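Local coordinates for protein 4-hydroxythreonine-4-phosphate dehydrogenase (Legionella pneumophila subsp. pneumophila, PDB 6XMY) that probably catalyses the NAD(P)-dependent oxidation of 4-(phosphooxy)-L-threonine in pyridoxine 5'-phosphate biosynthesis, using a divalent metal ion, at residues T33-V38 against S315-V320; M153-S158 against Q270-L275; A278-A283 against S296-T301. One frame throughout, in Å; residues are numbered along the deposited sequence. Where two conformers were deposited one is given.

Contact 1 (T33-V38 against S315-V320)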
# COMPACT_ATOMS: atom_id res chain seq x y z
N THR A 33 -7.25 16.55 -11.90
CA THR A 33 -6.59 17.19 -10.77
C THR A 33 -5.36 17.95 -11.24
O THR A 33 -4.96 17.89 -12.41
CB THR A 33 -6.16 16.14 -9.75
OG1 THR A 33 -5.00 15.44 -10.24
CG2 THR A 33 -7.28 15.13 -9.49
N ASP A 34 -4.75 18.68 -10.31
CA ASP A 34 -3.43 19.27 -10.50
C ASP A 34 -2.37 18.53 -9.69
O ASP A 34 -1.33 19.11 -9.37
CB ASP A 34 -3.44 20.77 -10.21
CG ASP A 34 -3.71 21.07 -8.75
OD1 ASP A 34 -3.47 22.22 -8.33
OD2 ASP A 34 -4.15 20.16 -8.03
N LEU A 35 -2.63 17.28 -9.36
CA LEU A 35 -1.65 16.49 -8.63
C LEU A 35 -0.52 16.12 -9.58
O LEU A 35 -0.77 15.73 -10.72
CB LEU A 35 -2.30 15.24 -8.05
CG LEU A 35 -3.33 15.49 -6.94
CD1 LEU A 35 -4.20 14.27 -6.70
CD2 LEU A 35 -2.65 15.90 -5.64
N PRO A 36 0.73 16.25 -9.17
CA PRO A 36 1.84 16.12 -10.12
C PRO A 36 2.21 14.66 -10.35
O PRO A 36 3.12 14.09 -9.74
CB PRO A 36 2.96 16.88 -9.42
CG PRO A 36 2.68 16.67 -7.97
CD PRO A 36 1.18 16.69 -7.84
N VAL A 37 1.48 14.03 -11.26
CA VAL A 37 1.57 12.59 -11.46
C VAL A 37 1.99 12.27 -12.88
O VAL A 37 1.70 13.00 -13.83
CB VAL A 37 0.24 11.88 -11.11
CG1 VAL A 37 -0.13 12.14 -9.66
CG2 VAL A 37 -0.88 12.32 -12.06
N VAL A 38 2.69 11.14 -13.01
CA VAL A 38 3.02 10.54 -14.30
C VAL A 38 2.60 9.08 -14.21
O VAL A 38 2.93 8.40 -13.24
CB VAL A 38 4.54 10.64 -14.58
CG1 VAL A 38 4.92 9.81 -15.81
CG2 VAL A 38 4.94 12.12 -14.76
N SER A 315 -9.69 6.33 -2.44
CA SER A 315 -8.45 5.75 -1.94
C SER A 315 -7.26 6.14 -2.82
O SER A 315 -6.20 6.50 -2.30
CB SER A 315 -8.55 4.23 -1.84
OG SER A 315 -7.34 3.69 -1.35
N MET A 316 -7.41 6.08 -4.14
CA MET A 316 -6.33 6.51 -5.03
C MET A 316 -5.96 7.96 -4.76
O MET A 316 -4.77 8.30 -4.65
CB MET A 316 -6.73 6.31 -6.48
CG MET A 316 -5.71 6.89 -7.46
SD MET A 316 -4.04 6.18 -7.36
CE MET A 316 -4.28 4.69 -8.33
N LEU A 317 -6.96 8.84 -4.64
CA LEU A 317 -6.67 10.25 -4.41
C LEU A 317 -5.95 10.44 -3.08
O LEU A 317 -4.98 11.22 -3.00
CB LEU A 317 -7.95 11.08 -4.45
CG LEU A 317 -8.56 11.29 -5.84
CD1 LEU A 317 -10.01 11.78 -5.71
CD2 LEU A 317 -7.73 12.29 -6.63
N ALA A 318 -6.39 9.74 -2.04
CA ALA A 318 -5.71 9.80 -0.75
C ALA A 318 -4.28 9.26 -0.85
O ALA A 318 -3.36 9.81 -0.22
CB ALA A 318 -6.51 9.03 0.30
N ALA A 319 -4.07 8.20 -1.63
CA ALA A 319 -2.74 7.60 -1.75
C ALA A 319 -1.77 8.54 -2.45
O ALA A 319 -0.61 8.66 -2.05
CB ALA A 319 -2.81 6.27 -2.50
N VAL A 320 -2.24 9.22 -3.50
CA VAL A 320 -1.42 10.21 -4.19
C VAL A 320 -1.11 11.38 -3.27
O VAL A 320 0.03 11.85 -3.19
CB VAL A 320 -2.11 10.67 -5.49
CG1 VAL A 320 -1.32 11.80 -6.13
CG2 VAL A 320 -2.26 9.49 -6.47
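Leu35 and Val320 make the closest backbone approach, their CA atoms 7.7 Å apart, where the loop leading into strand 37-41 passes beside helix 314-328. The interaction is purely apolar. Val320 CG1, anti to the backbone N (chi1 174°), is the methyl that does the touching: it meets Val37 CG1 at 3.7 Å and Leu35 CD1 at 3.8 Å. The side chains of Val37 and Val320 cross at about a right angle, and the beta-branch of valine holds each of the meeting methyls close to its own backbone. One turn earlier on the helix, Leu317 reaches over with CD2, which sits 4.0 Å from Leu35 CD1 and also brushes the CG2 methyl of Thr33. A longer leucine suits this place because its CB does not point at the loop. Thr33 plays a double part: its OG1 accepts from Leu35 N (3.1 Å) in an ST turn and is also hydrogen-bonded to Leu30 O, while its methyl faces the helix. Pro36 then centres an inverse gamma turn that leads the chain into the strand. Around this patch, Pro36 and Val38 are hydrogen-bonded through the backbone to strand 12-15, whose Leu12 also touches Val320; Val119 of strand 117-120 packs on Val320 as well.

Contact 2 (M153-S158 against Q270-L275)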
# COMPACT_ATOMS: atom_id res chain seq x y z
N MET A 153 3.72 -3.32 6.12
CA MET A 153 2.49 -2.84 5.50
C MET A 153 1.66 -2.14 6.56
O MET A 153 1.32 -2.74 7.59
CB MET A 153 1.69 -3.99 4.90
CG MET A 153 0.29 -3.58 4.47
SD MET A 153 -0.75 -4.95 3.91
CE MET A 153 0.27 -5.61 2.59
N MET A 154 1.33 -0.88 6.32
CA MET A 154 0.51 -0.11 7.25
C MET A 154 -0.62 0.53 6.46
O MET A 154 -0.36 1.24 5.49
CB MET A 154 1.32 0.95 8.00
CG MET A 154 0.49 1.71 9.02
SD MET A 154 1.42 2.96 9.91
CE MET A 154 1.52 4.26 8.68
N LEU A 155 -1.85 0.26 6.85
CA LEU A 155 -2.98 1.00 6.31
C LEU A 155 -3.29 2.18 7.22
O LEU A 155 -3.20 2.07 8.46
CB LEU A 155 -4.20 0.10 6.11
CG LEU A 155 -4.24 -0.60 4.73
CD1 LEU A 155 -3.13 -1.64 4.58
CD2 LEU A 155 -5.60 -1.22 4.45
N ALA A 156 -3.64 3.31 6.62
CA ALA A 156 -3.77 4.55 7.36
C ALA A 156 -4.99 5.31 6.87
O ALA A 156 -5.20 5.47 5.67
CB ALA A 156 -2.52 5.42 7.18
N CYS A 157 -5.79 5.78 7.82
CA CYS A 157 -6.90 6.68 7.57
C CYS A 157 -7.01 7.60 8.78
O CYS A 157 -6.27 7.46 9.75
CB CYS A 157 -8.20 5.92 7.30
SG CYS A 157 -8.70 4.82 8.66
N SER A 158 -7.95 8.55 8.72
CA SER A 158 -8.09 9.48 9.84
C SER A 158 -8.47 8.77 11.13
O SER A 158 -8.13 9.24 12.22
CB SER A 158 -9.09 10.59 9.51
OG SER A 158 -10.40 10.08 9.50
N GLN A 270 -7.05 -9.96 10.80
CA GLN A 270 -7.27 -9.50 12.17
C GLN A 270 -7.36 -7.99 12.24
O GLN A 270 -8.04 -7.45 13.13
CB GLN A 270 -6.13 -9.98 13.07
CG GLN A 270 -6.43 -9.85 14.56
CD GLN A 270 -5.24 -10.13 15.42
OE1 GLN A 270 -4.14 -9.64 15.15
NE2 GLN A 270 -5.44 -10.92 16.48
N GLY A 271 -6.70 -7.28 11.33
CA GLY A 271 -6.65 -5.83 11.40
C GLY A 271 -7.32 -5.08 10.26
O GLY A 271 -7.88 -4.01 10.47
N LEU A 272 -7.27 -5.63 9.07
CA LEU A 272 -7.79 -4.89 7.93
C LEU A 272 -9.31 -4.80 7.84
O LEU A 272 -9.82 -3.78 7.36
CB LEU A 272 -7.19 -5.40 6.61
CG LEU A 272 -5.67 -5.32 6.54
CD1 LEU A 272 -5.21 -5.53 5.11
CD2 LEU A 272 -5.12 -4.01 7.13
N PRO A 273 -10.09 -5.80 8.28
CA PRO A 273 -11.55 -5.63 8.21
C PRO A 273 -12.06 -4.40 8.96
O PRO A 273 -12.88 -3.65 8.42
CB PRO A 273 -12.09 -6.95 8.78
CG PRO A 273 -11.03 -7.95 8.44
CD PRO A 273 -9.73 -7.19 8.65
N VAL A 274 -11.60 -4.18 10.19
CA VAL A 274 -12.06 -3.00 10.93
C VAL A 274 -11.62 -1.72 10.23
O VAL A 274 -12.40 -0.77 10.09
CB VAL A 274 -11.57 -3.03 12.39
CG1 VAL A 274 -11.67 -1.64 13.02
CG2 VAL A 274 -12.36 -4.03 13.22
N LEU A 275 -10.36 -1.67 9.79
CA LEU A 275 -9.86 -0.45 9.17
C LEU A 275 -10.65 -0.12 7.91
O LEU A 275 -11.07 1.03 7.71
CB LEU A 275 -8.36 -0.55 8.89
CG LEU A 275 -7.74 0.74 8.31
CD1 LEU A 275 -6.35 0.97 8.86
CD2 LEU A 275 -7.73 0.73 6.78
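Leu155 and Leu275 form the centre of this contact. The two methyls of Leu275 straddle the base of Leu155, CD1 and CD2 each lying 3.6 Å from Leu155 CB, and CD1 also comes within 3.4 Å of the backbone oxygen of Leu155. The torsions place this fork: CG of Leu275 is anti to the backbone N (chi1 -176°), and chi2 of 142° lies well away from a staggered value, consistent with a constrained fit. Leu155 answers with CD2, 3.7 Å from Leu275 CD2 and 3.9 Å from Leu272 CD2, crossing Leu272 at about a right angle. Leu155 has two deposited conformers, so these methyl contacts describe one of them. At the far end Cys157 adds its SG, 4.2 Å from Leu275 CG, a polarisable sulphur on a short side chain suited to the edge of an apolar patch.

Behind this first shell, strand 153-156 and helix 270-275 run nearly parallel, their axes 9.9 Å apart at closest and 18° from alignment. The strand is held by backbone hydrogen bonds on both flanks, Leu155 with Val162 and Ala156 with Val284. The helix is kinked at Pro273, whose nitrogen has no hydrogen to give to the preceding turn; Val274 N also lacks a bond to that turn. At the helix start, Gln270 is hydrogen-bonded to Gly209 O and Met266 N, and the zinc ligand His268 touches the side chain of Leu272.

Dispersion and complementary shape, rather than directional bonds, therefore seat the helix that carries His268 on the strand. Leu272, its side chain about 5 Å from the zinc, puts an apolar group near the metal site, and Leu155 lies beside Asn285, a predicted substrate-binding residue.

Contact 3 (A278-A283 against S296-T301); sequences AGFNEA and SVDHGT. With NAD (nicotinamide-adenine-dinucleotide), chain B.
Asp298 and Phe280 meet at the tight, buried part of this contact. Both carboxylate oxygens lie against the backbone oxygen of Phe280, Asp298 OD2 at 2.8 Å from Phe280 O, a close approach of acceptors that is not a hydrogen bond. CG of Asp298 is tucked between its own N and carbonyl carbon (chi1 75°), and the small CB of Ala283 allows OD2 to approach to 3.3 Å.

The NAD side is packed closely too. The imidazole of His299 has Val297 CB over one face, while over the opposite face N6A of the adenine lies 3.3 Å from His299 NE2; both are offset toward the rim. Its rotation is fixed by ND1, which donates to Gly300 O (2.9 Å, 164°) almost in the ring plane.

The loose side lies at the partly exposed Phe280 ring, whose CZ is 3.6 Å from His299 CB and whose edge meets the adenine atom C8A of NAD in plane. Asn281, next to Phe280 in the chain, is exposed. Lys276, a predicted substrate-binding residue, is hydrogen-bonded through NZ to Asp298 O.

Chemically, the loop holds the dinucleotide by backbone N-H groups and ring packing. Gly300 N donates to the NAD phosphate oxygen O2A at 2.8 Å, its residue lacking a side chain that would meet the ribose, and Thr301 N donates to the ribose oxygen O4D at 3.3 Å.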
# COMPACT_ATOMS: atom_id res chain seq x y z
N ALA A 278 -14.15 1.13 8.64
CA ALA A 278 -14.15 2.53 9.07
C ALA A 278 -13.80 3.49 7.95
O ALA A 278 -14.35 4.60 7.89
CB ALA A 278 -13.18 2.71 10.24
N GLY A 279 -12.87 3.12 7.06
CA GLY A 279 -12.33 4.11 6.14
C GLY A 279 -11.98 3.67 4.74
O GLY A 279 -11.07 4.24 4.13
N PHE A 280 -12.72 2.70 4.19
CA PHE A 280 -12.40 2.10 2.89
C PHE A 280 -12.08 3.13 1.82
O PHE A 280 -11.12 2.98 1.06
CB PHE A 280 -13.58 1.23 2.45
CG PHE A 280 -13.32 0.40 1.22
CD1 PHE A 280 -14.17 0.47 0.14
CD2 PHE A 280 -12.25 -0.47 1.17
CE1 PHE A 280 -13.94 -0.30 -0.99
CE2 PHE A 280 -12.02 -1.25 0.05
CZ PHE A 280 -12.87 -1.16 -1.03
N ASN A 281 -12.89 4.19 1.70
CA ASN A 281 -12.74 5.13 0.60
C ASN A 281 -11.76 6.27 0.89
O ASN A 281 -11.62 7.18 0.07
CB ASN A 281 -14.09 5.67 0.14
CG ASN A 281 -14.97 4.57 -0.42
OD1 ASN A 281 -14.57 3.83 -1.31
ND2 ASN A 281 -16.17 4.45 0.13
N GLU A 282 -11.08 6.23 2.03
CA GLU A 282 -10.06 7.23 2.33
C GLU A 282 -8.72 6.62 2.71
O GLU A 282 -7.73 7.35 2.75
CB GLU A 282 -10.51 8.14 3.49
CG GLU A 282 -10.41 7.46 4.85
CD GLU A 282 -10.46 8.43 6.01
OE1 GLU A 282 -11.52 8.52 6.67
OE2 GLU A 282 -9.44 9.10 6.27
N ALA A 283 -8.66 5.32 2.96
CA ALA A 283 -7.47 4.70 3.53
C ALA A 283 -6.40 4.46 2.48
O ALA A 283 -6.69 4.25 1.29
CB ALA A 283 -7.83 3.39 4.23
N SER A 296 -0.32 3.18 -1.81
CA SER A 296 -1.18 2.30 -2.57
C SER A 296 -2.63 2.54 -2.20
O SER A 296 -2.95 2.97 -1.08
CB SER A 296 -0.81 0.85 -2.28
OG SER A 296 -1.61 -0.04 -3.04
N VAL A 297 -3.51 2.20 -3.15
CA VAL A 297 -4.92 2.05 -2.81
C VAL A 297 -5.07 0.95 -1.77
O VAL A 297 -4.20 0.09 -1.60
CB VAL A 297 -5.76 1.73 -4.05
CG1 VAL A 297 -5.76 2.91 -5.01
CG2 VAL A 297 -5.27 0.44 -4.71
N ASP A 298 -6.20 0.99 -1.06
CA ASP A 298 -6.53 -0.01 -0.05
C ASP A 298 -7.55 -1.02 -0.56
O ASP A 298 -8.31 -1.60 0.23
CB ASP A 298 -7.03 0.65 1.24
CG ASP A 298 -8.45 1.16 1.11
OD1 ASP A 298 -8.88 1.45 -0.03
OD2 ASP A 298 -9.14 1.26 2.14
N HIS A 299 -7.59 -1.25 -1.86
CA HIS A 299 -8.58 -2.12 -2.46
C HIS A 299 -7.95 -2.84 -3.63
O HIS A 299 -6.83 -2.54 -4.04
CB HIS A 299 -9.82 -1.34 -2.90
CG HIS A 299 -9.53 -0.28 -3.91
ND1 HIS A 299 -9.21 -0.57 -5.22
CD2 HIS A 299 -9.52 1.08 -3.82
CE1 HIS A 299 -9.01 0.55 -5.89
NE2 HIS A 299 -9.19 1.57 -5.06
N GLY A 300 -8.70 -3.78 -4.18
CA GLY A 300 -8.24 -4.62 -5.26
C GLY A 300 -8.70 -4.15 -6.63
O GLY A 300 -9.11 -3.00 -6.82
N THR A 301 -8.65 -5.09 -7.58
CA THR A 301 -8.81 -4.78 -8.99
C THR A 301 -10.24 -4.51 -9.40
O THR A 301 -10.46 -3.92 -10.46
CB THR A 301 -8.23 -5.93 -9.83
OG1 THR A 301 -8.69 -7.19 -9.34
CG2 THR A 301 -6.72 -5.91 -9.77
PA NAD B . -11.40 -5.92 -4.28
O1A NAD B . -11.13 -6.11 -5.76
O2A NAD B . -11.25 -4.65 -3.46
O5B NAD B . -13.10 -6.25 -4.28
C5B NAD B . -13.64 -6.15 -2.98
C4B NAD B . -14.99 -5.40 -3.03
O4B NAD B . -14.72 -3.98 -3.04
C3B NAD B . -15.72 -5.76 -4.36
O3B NAD B . -17.09 -5.80 -4.03
C2B NAD B . -15.33 -4.56 -5.28
O2B NAD B . -16.30 -4.27 -6.24
C1B NAD B . -15.27 -3.41 -4.23
N9A NAD B . -14.32 -2.36 -4.59
C8A NAD B . -12.92 -2.41 -4.66
N7A NAD B . -12.39 -1.24 -4.99
C5A NAD B . -13.47 -0.38 -5.13
C6A NAD B . -13.56 0.98 -5.48
N6A NAD B . -12.44 1.70 -5.72
N1A NAD B . -14.79 1.59 -5.55
C2A NAD B . -15.88 0.81 -5.28
N3A NAD B . -15.95 -0.49 -4.95
C4A NAD B . -14.70 -1.06 -4.88
O3 NAD B . -10.54 -7.09 -3.57
PN NAD B . -10.73 -8.66 -3.64
O1N NAD B . -10.37 -9.33 -2.34
O2N NAD B . -11.87 -9.00 -4.55
O5D NAD B . -9.34 -9.19 -4.61
C5D NAD B . -9.37 -8.81 -5.94
C4D NAD B . -7.92 -8.82 -6.44
O4D NAD B . -7.30 -7.59 -5.99
C3D NAD B . -7.11 -9.99 -5.78
O3D NAD B . -6.21 -10.42 -6.76
C2D NAD B . -6.38 -9.29 -4.62
O2D NAD B . -5.15 -9.86 -4.28
C1D NAD B . -6.08 -7.95 -5.34
N1N NAD B . -5.77 -6.85 -4.37
C2N NAD B . -4.72 -6.04 -4.71
C3N NAD B . -4.36 -4.98 -3.87
C7N NAD B . -3.21 -4.16 -4.34
O7N NAD B . -2.67 -4.39 -5.43
N7N NAD B . -2.81 -3.12 -3.52
C4N NAD B . -5.07 -4.74 -2.68
C5N NAD B . -6.15 -5.58 -2.37
C6N NAD B . -6.50 -6.65 -3.23

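In the fold
Contact 3 is the hub of the three: its centre is 9 Å from that of contact 2 and 14 Å from that of contact 1, whereas contacts 1 and 2 lie 20 Å apart by centres and do not touch. Ser315 ties contact 1 to the hub, its OG probably hydrogen-bonded to Ala283 O at 2.8 Å and to Asp298 N at 2.9 Å. Helix 268-279 serves both contacts 2 and 3, and Leu275 CD2 packs on Ala283 CB at 3.7 Å. Contact 3 binds NAD directly and contact 2 flanks the zinc, while Leu317 of contact 1 stays about 10 Å, by its side chain, from the cofactor.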